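Local coordinates for protein AP endonuclease, family 2 (PDB 3NGF) that probably interconverts hydroxypyruvate and tartronate semialdehyde as a manganese-binding isomerase built on a xylose isomerase-like TIM barrel, at residues A13-T18 with G39-F44; S17-E22 with C246-R251; L62-F67 with L105-L110; L184-A189 with S208-A213. All coordinates share one frame; numbering follows the deposited sequence. Where two conformers were deposited one is given.

Contact 1. Residues A13-T18 with G39-F44; sequences AANLST and GVEFLF. With GOL (glycerol), chain D.
N15 and E41 cross at about a right angle inside the barrel, the amide and carboxylate planes 86° apart. ND2 of N15 donates to OE2 of E41 over 2.9 Å, meeting that oxygen on its anti side with the acceptor close to the amide plane. CG of E41 stands in the crowded position between its backbone N and carbonyl carbon (chi1 64°), and the chain runs extended from it; the carboxylate also takes bonds from H209 and Q211. At the other end of the N15 amide, OD1 accepts from S17 N and T18 N from opposite faces of its plane, the S17 bond closing an Asx turn and the T18 bond an Asx motif where the strand ends. Just past its strand, L16 lays CD2 against CG1 of V40 at 3.9 Å, on the face that carries A14 and V40, while its CB sits at the edge of the F42 ring. L43 N gives S17 OG a nearly straight bond of 2.9 Å, and glycerol O2 lies 3.0 Å from that OG. Backbone bonds from E41 N to A14 O and from L16 N to E41 O pair the two parallel strands. This is the first beta-alpha-beta unit of a TIM barrel, with N15 and E41 on the face toward the manganese site.

Contact 2. Residues S17-E22 with C246-R251; sequences STMFNE and CEYNPR. With MN (manganese (II) ion), chain C.
Two loops that follow the first and last strands of the TIM barrel meet here, beside its manganese site. T18 leads the contact. Its OG1, set between the backbone N and carbonyl carbon by chi1 of 68°, donates to Y248 O over 2.8 Å, approaching from above the carbonyl plane. The methyl CG2 of the same residue faces CG of E247 and OD1 of N249. A water bridges the two loops, donating to both T18 O and N249 OD1, while P250 brings CD up to T18 O at 3.3 Å.

M19 fills the buried side. Its sulfur lies over one face of the Y248 ring, 4.3 Å from SD to the ring centroid and offset toward the rim, a Met-aromatic contact. SD also packs on CB of C246 at 3.6 Å. The chain bends at chi3 (61°), which carries CE toward the phenol end, where it meets CZ and OH of Y248.

Between C246 and Y248 the backbone makes an inverse gamma turn centred on E247, whose CB points away from the 17-22 loop. That carboxylate is predicted to be a proton donor or acceptor, and E150, D185 and Q211 share its metal. CG of E247 is anti to the backbone N and the chain runs extended; its OE1 binds the manganese ion at 2.1 Å.

Contact 3. Residues L62-F67 with L105-L110; sequences LTQVLF and LDCRTL
The ring of F67 has CD2 of L110 over one face, 3.6 Å from the ring centroid and 17° off the normal, a CH-pi contact in which the two side chains lie side by side and point the same way. C107 and L105 approach the ring obliquely: CB of C107 is 3.8 Å from CE2, and CD1 of L105 meets the same ring carbon. F67 and L110 lie on the third and fourth strands of the TIM barrel, against helix 88-104, while L105, from the loop before the fourth strand, packs on helix 50-59. C107 has SG anti to its backbone N (chi1 -177°), and the sulfur comes close to Q64 O and L66 N. Q64 runs alongside L105, with its CG near CD1 of the leucine; the chain bends at chi2 and NE2 donates to L66 O, two residues on, from above that carbonyl plane.

No direct hydrogen bond joins the two segments. F67 N and T109 O, 3.7 Å apart, are buried without a partner in the model, although CA of L66 points its hydrogen almost straight at T109 O. Waters do the bridging instead. One links Q64 N to L105 O, another Q64 O to R108 N. A third donates to V65 O and lies 2.8 Å from OG1 of T109.

Contact 4. Residues L184-A189 with S208-A213; sequences LDLYHA and SHVQIA. With MN (manganese (II) ion), chain C.
D185 and Q211 cross obliquely at the end of two parallel barrel strands, with carboxylate and amide planes 77° apart. The tight part is the backbone beneath them. L184 N donates to H209 O, Q211 N returns a bond to L184 O, and L186 N reaches Q211 O over 2.9 Å in a nearly straight bond of 174°. On the face turned to the outer helices, CD1 of L186 packs against CG1 of V210 at 4.0 Å and reaches CG2 of I212, with helix 228-237 covering this side. Further on, Y187 sets its CB against CB of A213, and A213 O lies at the edge of its ring.

The side facing the metal has no direct hydrogen bond between the two segments; the metal and its waters join them instead. OD2 of D185 binds the manganese ion at 2.2 Å and OE1 of Q211 binds it at 2.3 Å, while two waters also ligate it. One of these lies in the ring plane of H188, 2.8 Å from NE2, so this histidine is a second-shell contact of the metal. E150 and E247 complete the site.

Each ligand has a further partner. OD1 of D185 caps the N-terminus of helix 186-192 through weak bonds from Y187 N and H188 N. Q211 gives its NE2 to E41, and its OE1 also accepts from Q183. Shared binding of the metal probably accounts for the 3.2 Å between OD2 of D185 and OE1 of Q211, two acceptors not hydrogen-bonded to each other: its positive charge would offset their repulsion.

How the contacts relate
All four contacts belong to one closed eight-stranded parallel barrel. Contact 1 pairs strands one and two, contact 3 continues from strand three to strand four, and contact 4 joins strands six and seven; contact 2 brings the loops after strands one and eight together. Along the chain contacts 1, 3 and 4 follow in series, whereas contact 2 spans contacts 3 and 4. Contacts 1 and 2 share S17 and T18, their centres about 9 Å apart. Contacts 2 and 4, with centres about 15 Å apart, meet at the manganese ion. Across the barrel interior, E41 of contact 1 and L66 of contact 3 both reach H209 and Q211, so distant strands converge on the metal site.

Contact 1. Residues A13-T18 with G39-F44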
loop_
_atom_site.group_PDB
_atom_site.type_symbol
_atom_site.label_atom_id
_atom_site.label_comp_id
_atom_site.label_asym_id
_atom_site.label_seq_id
_atom_site.Cartn_x
_atom_site.Cartn_y
_atom_site.Cartn_z
ATOM N N ALA A 13 5.325 8.133 5.536
ATOM C CA ALA A 13 5.103 7.029 6.465
ATOM C C ALA A 13 6.217 6.004 6.276
ATOM O O ALA A 13 6.460 5.558 5.148
ATOM C CB ALA A 13 3.775 6.365 6.168
ATOM N N ALA A 14 6.895 5.632 7.356
ATOM C CA ALA A 14 7.896 4.572 7.311
ATOM C C ALA A 14 7.190 3.233 7.092
ATOM O O ALA A 14 6.158 2.966 7.717
ATOM C CB ALA A 14 8.716 4.537 8.616
ATOM N N ASN A 15 7.689 2.425 6.168
ATOM C CA ASN A 15 7.204 1.047 6.034
ATOM C C ASN A 15 8.002 0.109 6.964
ATOM O O ASN A 15 9.190 -0.157 6.741
ATOM C CB ASN A 15 7.242 0.576 4.569
ATOM C CG ASN A 15 6.572 -0.759 4.382
ATOM O OD1 ASN A 15 6.980 -1.737 5.000
ATOM N ND2 ASN A 15 5.519 -0.813 3.538
ATOM N N LEU A 16 7.348 -0.384 8.015
ATOM C CA LEU A 16 8.017 -1.190 9.043
ATOM C C LEU A 16 8.228 -2.653 8.640
ATOM O O LEU A 16 8.839 -3.397 9.397
ATOM C CB LEU A 16 7.257 -1.103 10.374
ATOM C CG LEU A 16 6.938 0.304 10.877
ATOM C CD1 LEU A 16 6.354 0.225 12.304
ATOM C CD2 LEU A 16 8.181 1.268 10.889
ATOM N N SER A 17 7.720 -3.073 7.476
ATOM C CA SER A 17 8.009 -4.389 6.940
ATOM C C SER A 17 9.363 -4.346 6.223
ATOM O O SER A 17 10.130 -5.307 6.306
ATOM C CB SER A 17 6.903 -4.870 5.970
ATOM O OG SER A 17 5.651 -5.053 6.656
ATOM N N THR A 18 9.653 -3.241 5.536
ATOM C CA THR A 18 10.909 -3.133 4.742
ATOM C C THR A 18 12.019 -2.298 5.403
ATOM O O THR A 18 13.214 -2.514 5.120
ATOM C CB THR A 18 10.645 -2.595 3.323
ATOM O OG1 THR A 18 10.231 -1.224 3.365
ATOM C CG2 THR A 18 9.603 -3.478 2.555
ATOM N N GLY A 39 3.920 8.828 10.739
ATOM C CA GLY A 39 3.058 7.748 10.263
ATOM C C GLY A 39 3.849 6.516 9.906
ATOM O O GLY A 39 5.048 6.604 9.580
ATOM N N VAL A 40 3.186 5.356 9.979
ATOM C CA VAL A 40 3.792 4.101 9.571
ATOM C C VAL A 40 2.809 3.266 8.734
ATOM O O VAL A 40 1.587 3.452 8.803
ATOM C CB VAL A 40 4.285 3.256 10.763
ATOM C CG1 VAL A 40 5.410 3.978 11.519
ATOM C CG2 VAL A 40 3.131 2.914 11.708
ATOM N N GLU A 41 3.373 2.347 7.975
ATOM C CA GLU A 41 2.617 1.323 7.243
ATOM C C GLU A 41 3.367 0.016 7.381
ATOM O O GLU A 41 4.557 0.011 7.721
ATOM C CB GLU A 41 2.457 1.698 5.777
ATOM C CG GLU A 41 3.766 1.783 4.975
ATOM C CD GLU A 41 3.546 2.149 3.521
ATOM O OE1 GLU A 41 2.557 2.856 3.214
ATOM O OE2 GLU A 41 4.385 1.725 2.677
ATOM N N PHE A 42 2.704 -1.091 7.054
ATOM C CA PHE A 42 3.368 -2.385 6.968
ATOM C C PHE A 42 2.422 -3.328 6.252
ATOM O O PHE A 42 1.291 -2.942 5.982
ATOM C CB PHE A 42 3.809 -2.949 8.352
ATOM C CG PHE A 42 2.793 -2.761 9.440
ATOM C CD1 PHE A 42 1.625 -3.510 9.446
ATOM C CD2 PHE A 42 2.992 -1.831 10.438
ATOM C CE1 PHE A 42 0.659 -3.328 10.458
ATOM C CE2 PHE A 42 2.041 -1.658 11.447
ATOM C CZ PHE A 42 0.902 -2.389 11.465
ATOM N N LEU A 43 2.857 -4.535 5.904
ATOM C CA LEU A 43 1.983 -5.422 5.141
ATOM C C LEU A 43 0.928 -6.078 6.024
ATOM O O LEU A 43 -0.278 -5.826 5.862
ATOM C CB LEU A 43 2.810 -6.465 4.385
ATOM C CG LEU A 43 3.417 -5.868 3.118
ATOM C CD1 LEU A 43 4.566 -4.983 3.446
ATOM C CD2 LEU A 43 3.821 -6.958 2.109
ATOM N N PHE A 44 1.374 -6.879 6.990
ATOM C CA PHE A 44 0.461 -7.740 7.751
ATOM C C PHE A 44 0.650 -7.656 9.254
ATOM O O PHE A 44 1.724 -7.972 9.760
ATOM C CB PHE A 44 0.588 -9.208 7.294
ATOM C CG PHE A 44 0.587 -9.390 5.796
ATOM C CD1 PHE A 44 -0.555 -9.150 5.041
ATOM C CD2 PHE A 44 1.733 -9.810 5.130
ATOM C CE1 PHE A 44 -0.564 -9.330 3.657
ATOM C CE2 PHE A 44 1.728 -9.971 3.750
ATOM C CZ PHE A 44 0.578 -9.737 3.014
HETATM C C1 GOL D . 4.250 -7.886 8.550
HETATM O O1 GOL D . 4.340 -7.952 7.146
HETATM C C2 GOL D . 5.463 -7.299 9.240
HETATM O O2 GOL D . 6.568 -7.280 8.361
HETATM C C3 GOL D . 5.742 -8.095 10.524
HETATM O O3 GOL D . 6.554 -9.206 10.243
#

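Contact 2. Residues S17-E22 with C246-R251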
loop_
_atom_site.group_PDB
_atom_site.type_symbol
_atom_site.label_atom_id
_atom_site.label_comp_id
_atom_site.label_asym_id
_atom_site.label_seq_id
_atom_site.Cartn_x
_atom_site.Cartn_y
_atom_site.Cartn_z
ATOM N N SER A 17 7.720 -3.073 7.476
ATOM C CA SER A 17 8.009 -4.389 6.940
ATOM C C SER A 17 9.363 -4.346 6.223
ATOM O O SER A 17 10.130 -5.307 6.306
ATOM C CB SER A 17 6.903 -4.870 5.970
ATOM O OG SER A 17 5.651 -5.053 6.656
ATOM N N THR A 18 9.653 -3.241 5.536
ATOM C CA THR A 18 10.909 -3.133 4.742
ATOM C C THR A 18 12.019 -2.298 5.403
ATOM O O THR A 18 13.214 -2.514 5.120
ATOM C CB THR A 18 10.645 -2.595 3.323
ATOM O OG1 THR A 18 10.231 -1.224 3.365
ATOM C CG2 THR A 18 9.603 -3.478 2.555
ATOM N N MET A 19 11.634 -1.350 6.254
ATOM C CA MET A 19 12.594 -0.481 6.967
ATOM C C MET A 19 12.762 -0.902 8.402
ATOM O O MET A 19 11.888 -1.554 8.973
ATOM C CB MET A 19 12.169 0.989 6.938
ATOM C CG MET A 19 12.017 1.584 5.539
ATOM S SD MET A 19 11.362 3.241 5.491
ATOM C CE MET A 19 12.618 4.142 6.436
ATOM N N PHE A 20 13.883 -0.478 8.991
ATOM C CA PHE A 20 14.205 -0.753 10.385
ATOM C C PHE A 20 14.297 -2.251 10.722
ATOM O O PHE A 20 14.102 -2.647 11.880
ATOM C CB PHE A 20 13.203 -0.039 11.306
ATOM C CG PHE A 20 13.216 1.441 11.155
ATOM C CD1 PHE A 20 14.253 2.187 11.666
ATOM C CD2 PHE A 20 12.199 2.091 10.475
ATOM C CE1 PHE A 20 14.276 3.552 11.521
ATOM C CE2 PHE A 20 12.202 3.445 10.331
ATOM C CZ PHE A 20 13.251 4.191 10.861
ATOM N N ASN A 21 14.684 -3.072 9.733
ATOM C CA ASN A 21 14.777 -4.523 9.932
ATOM C C ASN A 21 16.007 -4.924 10.750
ATOM O O ASN A 21 16.245 -6.112 11.014
ATOM C CB ASN A 21 14.772 -5.275 8.600
ATOM C CG ASN A 21 13.407 -5.377 7.968
ATOM O OD1 ASN A 21 12.480 -4.564 8.210
ATOM N ND2 ASN A 21 13.262 -6.400 7.124
ATOM N N GLU A 22 16.781 -3.928 11.171
ATOM C CA GLU A 22 17.878 -4.137 12.108
ATOM C C GLU A 22 17.357 -4.586 13.471
ATOM O O GLU A 22 18.112 -5.166 14.263
ATOM C CB GLU A 22 18.704 -2.857 12.273
ATOM C CG GLU A 22 19.503 -2.432 11.030
ATOM C CD GLU A 22 18.720 -1.606 9.965
ATOM O OE1 GLU A 22 17.607 -1.119 10.195
ATOM O OE2 GLU A 22 19.261 -1.429 8.861
ATOM N N CYS A 246 7.058 4.801 2.490
ATOM C CA CYS A 246 8.459 4.485 2.156
ATOM C C CYS A 246 8.721 2.963 2.133
ATOM O O CYS A 246 9.359 2.382 3.029
ATOM C CB CYS A 246 9.396 5.190 3.137
ATOM S SG CYS A 246 9.240 6.999 3.089
ATOM N N GLU A 247 8.260 2.328 1.067
ATOM C CA GLU A 247 8.365 0.903 0.897
ATOM C C GLU A 247 9.614 0.619 0.064
ATOM O O GLU A 247 9.534 0.246 -1.137
ATOM C CB GLU A 247 7.140 0.356 0.184
ATOM C CG GLU A 247 7.099 -1.140 0.240
ATOM C CD GLU A 247 5.952 -1.723 -0.535
ATOM O OE1 GLU A 247 5.358 -1.023 -1.385
ATOM O OE2 GLU A 247 5.671 -2.902 -0.291
ATOM N N TYR A 248 10.750 0.822 0.703
ATOM C CA TYR A 248 12.018 0.550 0.079
ATOM C C TYR A 248 12.871 -0.273 1.017
ATOM O O TYR A 248 12.657 -0.308 2.244
ATOM C CB TYR A 248 12.721 1.853 -0.336
ATOM C CG TYR A 248 13.187 2.795 0.780
ATOM C CD1 TYR A 248 14.266 2.474 1.594
ATOM C CD2 TYR A 248 12.538 4.004 1.012
ATOM C CE1 TYR A 248 14.712 3.344 2.592
ATOM C CE2 TYR A 248 12.976 4.887 2.019
ATOM C CZ TYR A 248 14.072 4.552 2.794
ATOM O OH TYR A 248 14.522 5.433 3.759
ATOM N N ASN A 249 13.843 -0.929 0.420
ATOM C CA ASN A 249 14.836 -1.702 1.166
ATOM C C ASN A 249 16.071 -0.848 1.356
ATOM O O ASN A 249 16.752 -0.521 0.385
ATOM C CB ASN A 249 15.190 -2.963 0.401
ATOM C CG ASN A 249 13.979 -3.780 0.050
ATOM O OD1 ASN A 249 13.123 -4.072 0.919
ATOM N ND2 ASN A 249 13.904 -4.205 -1.212
ATOM N N PRO A 250 16.377 -0.474 2.603
ATOM C CA PRO A 250 17.514 0.449 2.755
ATOM C C PRO A 250 18.807 -0.130 2.178
ATOM O O PRO A 250 19.050 -1.342 2.303
ATOM C CB PRO A 250 17.595 0.634 4.275
ATOM C CG PRO A 250 16.171 0.379 4.769
ATOM C CD PRO A 250 15.689 -0.735 3.893
ATOM N N ARG A 251 19.625 0.713 1.546
ATOM C CA ARG A 251 20.956 0.295 1.062
ATOM C C ARG A 251 21.779 -0.384 2.145
ATOM O O ARG A 251 22.394 -1.431 1.922
ATOM C CB ARG A 251 21.749 1.508 0.570
ATOM C CG ARG A 251 21.446 1.959 -0.834
ATOM C CD ARG A 251 22.381 3.110 -1.217
ATOM N NE ARG A 251 22.132 4.282 -0.377
ATOM C CZ ARG A 251 21.260 5.254 -0.642
ATOM N NH1 ARG A 251 20.548 5.251 -1.763
ATOM N NH2 ARG A 251 21.097 6.254 0.225
HETATM MN MN MN C . 3.909 -1.198 -2.868
HETATM O O HOH W 1 14.174 -4.521 3.568
HETATM O O HOH W 2 2.492 -2.481 -1.307
HETATM O O HOH W 3 4.716 -3.239 -3.443
#

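Contact 3. Residues L62-F67 with L105-L110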
loop_
_atom_site.group_PDB
_atom_site.type_symbol
_atom_site.label_atom_id
_atom_site.label_comp_id
_atom_site.label_asym_id
_atom_site.label_seq_id
_atom_site.Cartn_x
_atom_site.Cartn_y
_atom_site.Cartn_z
ATOM N N LEU A 62 2.182 7.786 16.659
ATOM C CA LEU A 62 2.214 7.421 15.248
ATOM C C LEU A 62 0.813 7.144 14.725
ATOM O O LEU A 62 -0.024 6.633 15.456
ATOM C CB LEU A 62 3.028 6.150 15.047
ATOM C CG LEU A 62 4.543 6.216 15.250
ATOM C CD1 LEU A 62 5.140 4.783 15.272
ATOM C CD2 LEU A 62 5.208 7.070 14.158
ATOM N N THR A 63 0.583 7.499 13.470
ATOM C CA THR A 63 -0.647 7.173 12.744
ATOM C C THR A 63 -0.406 5.928 11.908
ATOM O O THR A 63 0.615 5.821 11.212
ATOM C CB THR A 63 -1.004 8.312 11.792
ATOM O OG1 THR A 63 -1.312 9.483 12.555
ATOM C CG2 THR A 63 -2.163 7.919 10.848
ATOM N N GLN A 64 -1.367 5.007 11.924
ATOM C CA GLN A 64 -1.337 3.843 11.047
ATOM C C GLN A 64 -1.965 4.244 9.717
ATOM O O GLN A 64 -3.164 4.539 9.656
ATOM C CB GLN A 64 -2.117 2.668 11.646
ATOM C CG GLN A 64 -1.973 1.377 10.805
ATOM C CD GLN A 64 -0.575 0.775 10.866
ATOM O OE1 GLN A 64 0.015 0.713 11.938
ATOM N NE2 GLN A 64 -0.059 0.268 9.721
ATOM N N VAL A 65 -1.148 4.308 8.668
ATOM C CA VAL A 65 -1.601 4.859 7.380
ATOM C C VAL A 65 -2.199 3.795 6.470
ATOM O O VAL A 65 -3.139 4.081 5.704
ATOM C CB VAL A 65 -0.431 5.571 6.699
ATOM C CG1 VAL A 65 -0.764 5.977 5.295
ATOM C CG2 VAL A 65 0.017 6.788 7.597
ATOM N N LEU A 66 -1.682 2.577 6.557
ATOM C CA LEU A 66 -2.037 1.514 5.604
ATOM C C LEU A 66 -1.605 0.166 6.149
ATOM O O LEU A 66 -0.577 0.062 6.818
ATOM C CB LEU A 66 -1.332 1.760 4.250
ATOM C CG LEU A 66 -1.534 0.659 3.177
ATOM C CD1 LEU A 66 -2.853 0.871 2.513
ATOM C CD2 LEU A 66 -0.388 0.641 2.153
ATOM N N PHE A 67 -2.389 -0.869 5.864
ATOM C CA PHE A 67 -1.895 -2.243 5.861
ATOM C C PHE A 67 -2.765 -3.103 4.937
ATOM O O PHE A 67 -3.729 -2.606 4.319
ATOM C CB PHE A 67 -1.740 -2.847 7.266
ATOM C CG PHE A 67 -3.024 -2.906 8.068
ATOM C CD1 PHE A 67 -3.832 -4.052 8.012
ATOM C CD2 PHE A 67 -3.426 -1.823 8.840
ATOM C CE1 PHE A 67 -5.030 -4.129 8.753
ATOM C CE2 PHE A 67 -4.579 -1.877 9.584
ATOM C CZ PHE A 67 -5.389 -3.025 9.545
ATOM N N LEU A 105 -6.499 0.034 15.251
ATOM C CA LEU A 105 -5.396 0.909 14.904
ATOM C C LEU A 105 -5.822 2.279 14.340
ATOM O O LEU A 105 -4.955 3.075 13.947
ATOM C CB LEU A 105 -4.489 0.208 13.876
ATOM C CG LEU A 105 -4.001 -1.200 14.215
ATOM C CD1 LEU A 105 -2.941 -1.659 13.205
ATOM C CD2 LEU A 105 -3.503 -1.317 15.622
ATOM N N ASP A 106 -7.133 2.555 14.340
ATOM C CA ASP A 106 -7.722 3.743 13.702
ATOM C C ASP A 106 -7.150 3.982 12.278
ATOM O O ASP A 106 -6.770 5.113 11.920
ATOM C CB ASP A 106 -7.517 4.957 14.604
ATOM C CG ASP A 106 -8.293 6.195 14.147
ATOM O OD1 ASP A 106 -9.341 6.072 13.487
ATOM O OD2 ASP A 106 -7.831 7.321 14.472
ATOM N N CYS A 107 -7.087 2.914 11.487
ATOM C CA CYS A 107 -6.535 2.969 10.132
ATOM C C CYS A 107 -7.695 3.112 9.174
ATOM O O CYS A 107 -8.694 2.371 9.282
ATOM C CB CYS A 107 -5.746 1.711 9.818
ATOM S SG CYS A 107 -4.939 1.735 8.191
ATOM N N ARG A 108 -7.566 4.082 8.266
ATOM C CA ARG A 108 -8.605 4.492 7.334
ATOM C C ARG A 108 -8.455 3.887 5.921
ATOM O O ARG A 108 -9.310 4.114 5.057
ATOM C CB ARG A 108 -8.600 6.026 7.226
ATOM C CG ARG A 108 -8.614 6.762 8.587
ATOM C CD ARG A 108 -9.848 6.380 9.377
ATOM N NE ARG A 108 -9.919 7.003 10.704
ATOM C CZ ARG A 108 -10.203 8.285 10.932
ATOM N NH1 ARG A 108 -10.443 9.121 9.929
ATOM N NH2 ARG A 108 -10.266 8.727 12.177
ATOM N N THR A 109 -7.383 3.129 5.689
ATOM C CA THR A 109 -7.033 2.661 4.328
ATOM C C THR A 109 -6.462 1.242 4.371
ATOM O O THR A 109 -5.546 0.978 5.131
ATOM C CB THR A 109 -6.022 3.620 3.652
ATOM O OG1 THR A 109 -6.438 4.973 3.831
ATOM C CG2 THR A 109 -5.878 3.301 2.158
ATOM N N LEU A 110 -7.021 0.343 3.558
ATOM C CA LEU A 110 -6.616 -1.056 3.528
ATOM C C LEU A 110 -6.381 -1.468 2.088
ATOM O O LEU A 110 -7.189 -1.112 1.214
ATOM C CB LEU A 110 -7.688 -1.959 4.116
ATOM C CG LEU A 110 -8.017 -1.733 5.584
ATOM C CD1 LEU A 110 -9.290 -2.518 5.964
ATOM C CD2 LEU A 110 -6.828 -2.177 6.417
HETATM O O HOH W 4 -3.679 5.464 13.637
HETATM O O HOH W 5 -5.226 5.920 8.509
HETATM O O HOH W 6 -4.890 6.216 5.767
#

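Contact 4. Residues L184-A189 with S208-A213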
loop_
_atom_site.group_PDB
_atom_site.type_symbol
_atom_site.label_atom_id
_atom_site.label_comp_id
_atom_site.label_asym_id
_atom_site.label_seq_id
_atom_site.Cartn_x
_atom_site.Cartn_y
_atom_site.Cartn_z
ATOM N N LEU A 184 -1.020 3.919 -5.599
ATOM C CA LEU A 184 -0.030 4.269 -6.633
ATOM C C LEU A 184 1.392 4.163 -6.062
ATOM O O LEU A 184 1.883 5.096 -5.400
ATOM C CB LEU A 184 -0.319 5.696 -7.111
ATOM C CG LEU A 184 0.620 6.350 -8.126
ATOM C CD1 LEU A 184 0.807 5.454 -9.347
ATOM C CD2 LEU A 184 0.141 7.772 -8.519
ATOM N N ASP A 185 2.021 3.013 -6.269
ATOM C CA ASP A 185 3.423 2.786 -5.901
ATOM C C ASP A 185 4.263 3.171 -7.136
ATOM O O ASP A 185 4.165 2.540 -8.227
ATOM C CB ASP A 185 3.585 1.327 -5.459
ATOM C CG ASP A 185 5.001 0.962 -5.025
ATOM O OD1 ASP A 185 5.947 1.529 -5.570
ATOM O OD2 ASP A 185 5.188 0.060 -4.170
ATOM N N LEU A 186 5.028 4.250 -6.990
ATOM C CA LEU A 186 5.683 4.852 -8.157
ATOM C C LEU A 186 6.822 3.979 -8.661
ATOM O O LEU A 186 7.248 4.062 -9.833
ATOM C CB LEU A 186 6.148 6.278 -7.834
ATOM C CG LEU A 186 5.015 7.279 -7.655
ATOM C CD1 LEU A 186 5.556 8.593 -7.111
ATOM C CD2 LEU A 186 4.239 7.492 -8.982
ATOM N N TYR A 187 7.335 3.138 -7.776
ATOM C CA TYR A 187 8.317 2.125 -8.178
ATOM C C TYR A 187 7.670 1.177 -9.229
ATOM O O TYR A 187 8.231 0.940 -10.322
ATOM C CB TYR A 187 8.811 1.371 -6.918
ATOM C CG TYR A 187 9.621 0.128 -7.189
ATOM C CD1 TYR A 187 10.980 0.195 -7.444
ATOM C CD2 TYR A 187 9.024 -1.124 -7.170
ATOM C CE1 TYR A 187 11.730 -0.961 -7.719
ATOM C CE2 TYR A 187 9.757 -2.274 -7.408
ATOM C CZ TYR A 187 11.092 -2.192 -7.705
ATOM O OH TYR A 187 11.791 -3.358 -7.945
ATOM N N HIS A 188 6.494 0.656 -8.906
ATOM C CA HIS A 188 5.805 -0.231 -9.841
ATOM C C HIS A 188 5.353 0.523 -11.108
ATOM O O HIS A 188 5.424 -0.014 -12.196
ATOM C CB HIS A 188 4.603 -0.886 -9.149
ATOM C CG HIS A 188 4.963 -1.808 -8.021
ATOM N ND1 HIS A 188 5.920 -2.797 -8.132
ATOM C CD2 HIS A 188 4.422 -1.948 -6.790
ATOM C CE1 HIS A 188 5.966 -3.482 -7.000
ATOM N NE2 HIS A 188 5.084 -2.967 -6.162
ATOM N N ALA A 189 4.879 1.761 -10.947
ATOM C CA ALA A 189 4.359 2.567 -12.057
ATOM C C ALA A 189 5.489 2.888 -13.030
ATOM O O ALA A 189 5.296 2.844 -14.245
ATOM C CB ALA A 189 3.746 3.851 -11.547
ATOM N N SER A 208 -5.473 7.030 -3.473
ATOM C CA SER A 208 -5.610 7.439 -2.061
ATOM C C SER A 208 -4.344 7.174 -1.245
ATOM O O SER A 208 -4.285 7.513 -0.060
ATOM C CB SER A 208 -6.785 6.729 -1.399
ATOM O OG SER A 208 -7.998 7.135 -1.988
ATOM N N HIS A 209 -3.348 6.565 -1.880
ATOM C CA HIS A 209 -2.083 6.304 -1.230
ATOM C C HIS A 209 -1.033 6.244 -2.324
ATOM O O HIS A 209 -1.331 5.864 -3.462
ATOM C CB HIS A 209 -2.122 5.012 -0.417
ATOM C CG HIS A 209 -0.951 4.847 0.510
ATOM N ND1 HIS A 209 -0.631 5.778 1.470
ATOM C CD2 HIS A 209 -0.004 3.881 0.589
ATOM C CE1 HIS A 209 0.474 5.393 2.101
ATOM N NE2 HIS A 209 0.868 4.240 1.588
ATOM N N VAL A 210 0.168 6.643 -1.953
ATOM C CA VAL A 210 1.325 6.668 -2.826
ATOM C C VAL A 210 2.451 5.968 -2.048
ATOM O O VAL A 210 2.540 6.075 -0.834
ATOM C CB VAL A 210 1.721 8.112 -3.209
ATOM C CG1 VAL A 210 3.060 8.131 -4.025
ATOM C CG2 VAL A 210 0.594 8.800 -3.983
ATOM N N GLN A 211 3.275 5.228 -2.767
ATOM C CA GLN A 211 4.489 4.637 -2.229
ATOM C C GLN A 211 5.661 4.964 -3.143
ATOM O O GLN A 211 5.469 5.238 -4.338
ATOM C CB GLN A 211 4.349 3.130 -2.076
ATOM C CG GLN A 211 3.409 2.726 -0.926
ATOM C CD GLN A 211 3.129 1.258 -0.935
ATOM O OE1 GLN A 211 2.914 0.672 -1.987
ATOM N NE2 GLN A 211 3.165 0.637 0.236
ATOM N N ILE A 212 6.854 4.972 -2.551
ATOM C CA ILE A 212 8.105 5.301 -3.243
ATOM C C ILE A 212 9.273 4.371 -2.890
ATOM O O ILE A 212 9.364 3.815 -1.785
ATOM C CB ILE A 212 8.543 6.779 -3.004
ATOM C CG1 ILE A 212 8.941 7.029 -1.542
ATOM C CG2 ILE A 212 7.441 7.752 -3.480
ATOM C CD1 ILE A 212 9.548 8.433 -1.274
ATOM N N ALA A 213 10.175 4.211 -3.865
ATOM C CA ALA A 213 11.416 3.482 -3.706
ATOM C C ALA A 213 12.238 3.772 -4.961
ATOM O O ALA A 213 11.668 4.047 -6.041
ATOM C CB ALA A 213 11.177 1.940 -3.547
HETATM MN MN MN C . 3.909 -1.198 -2.868
HETATM O O HOH W 3 4.716 -3.239 -3.443
HETATM O O HOH W 2 2.492 -2.481 -1.307
#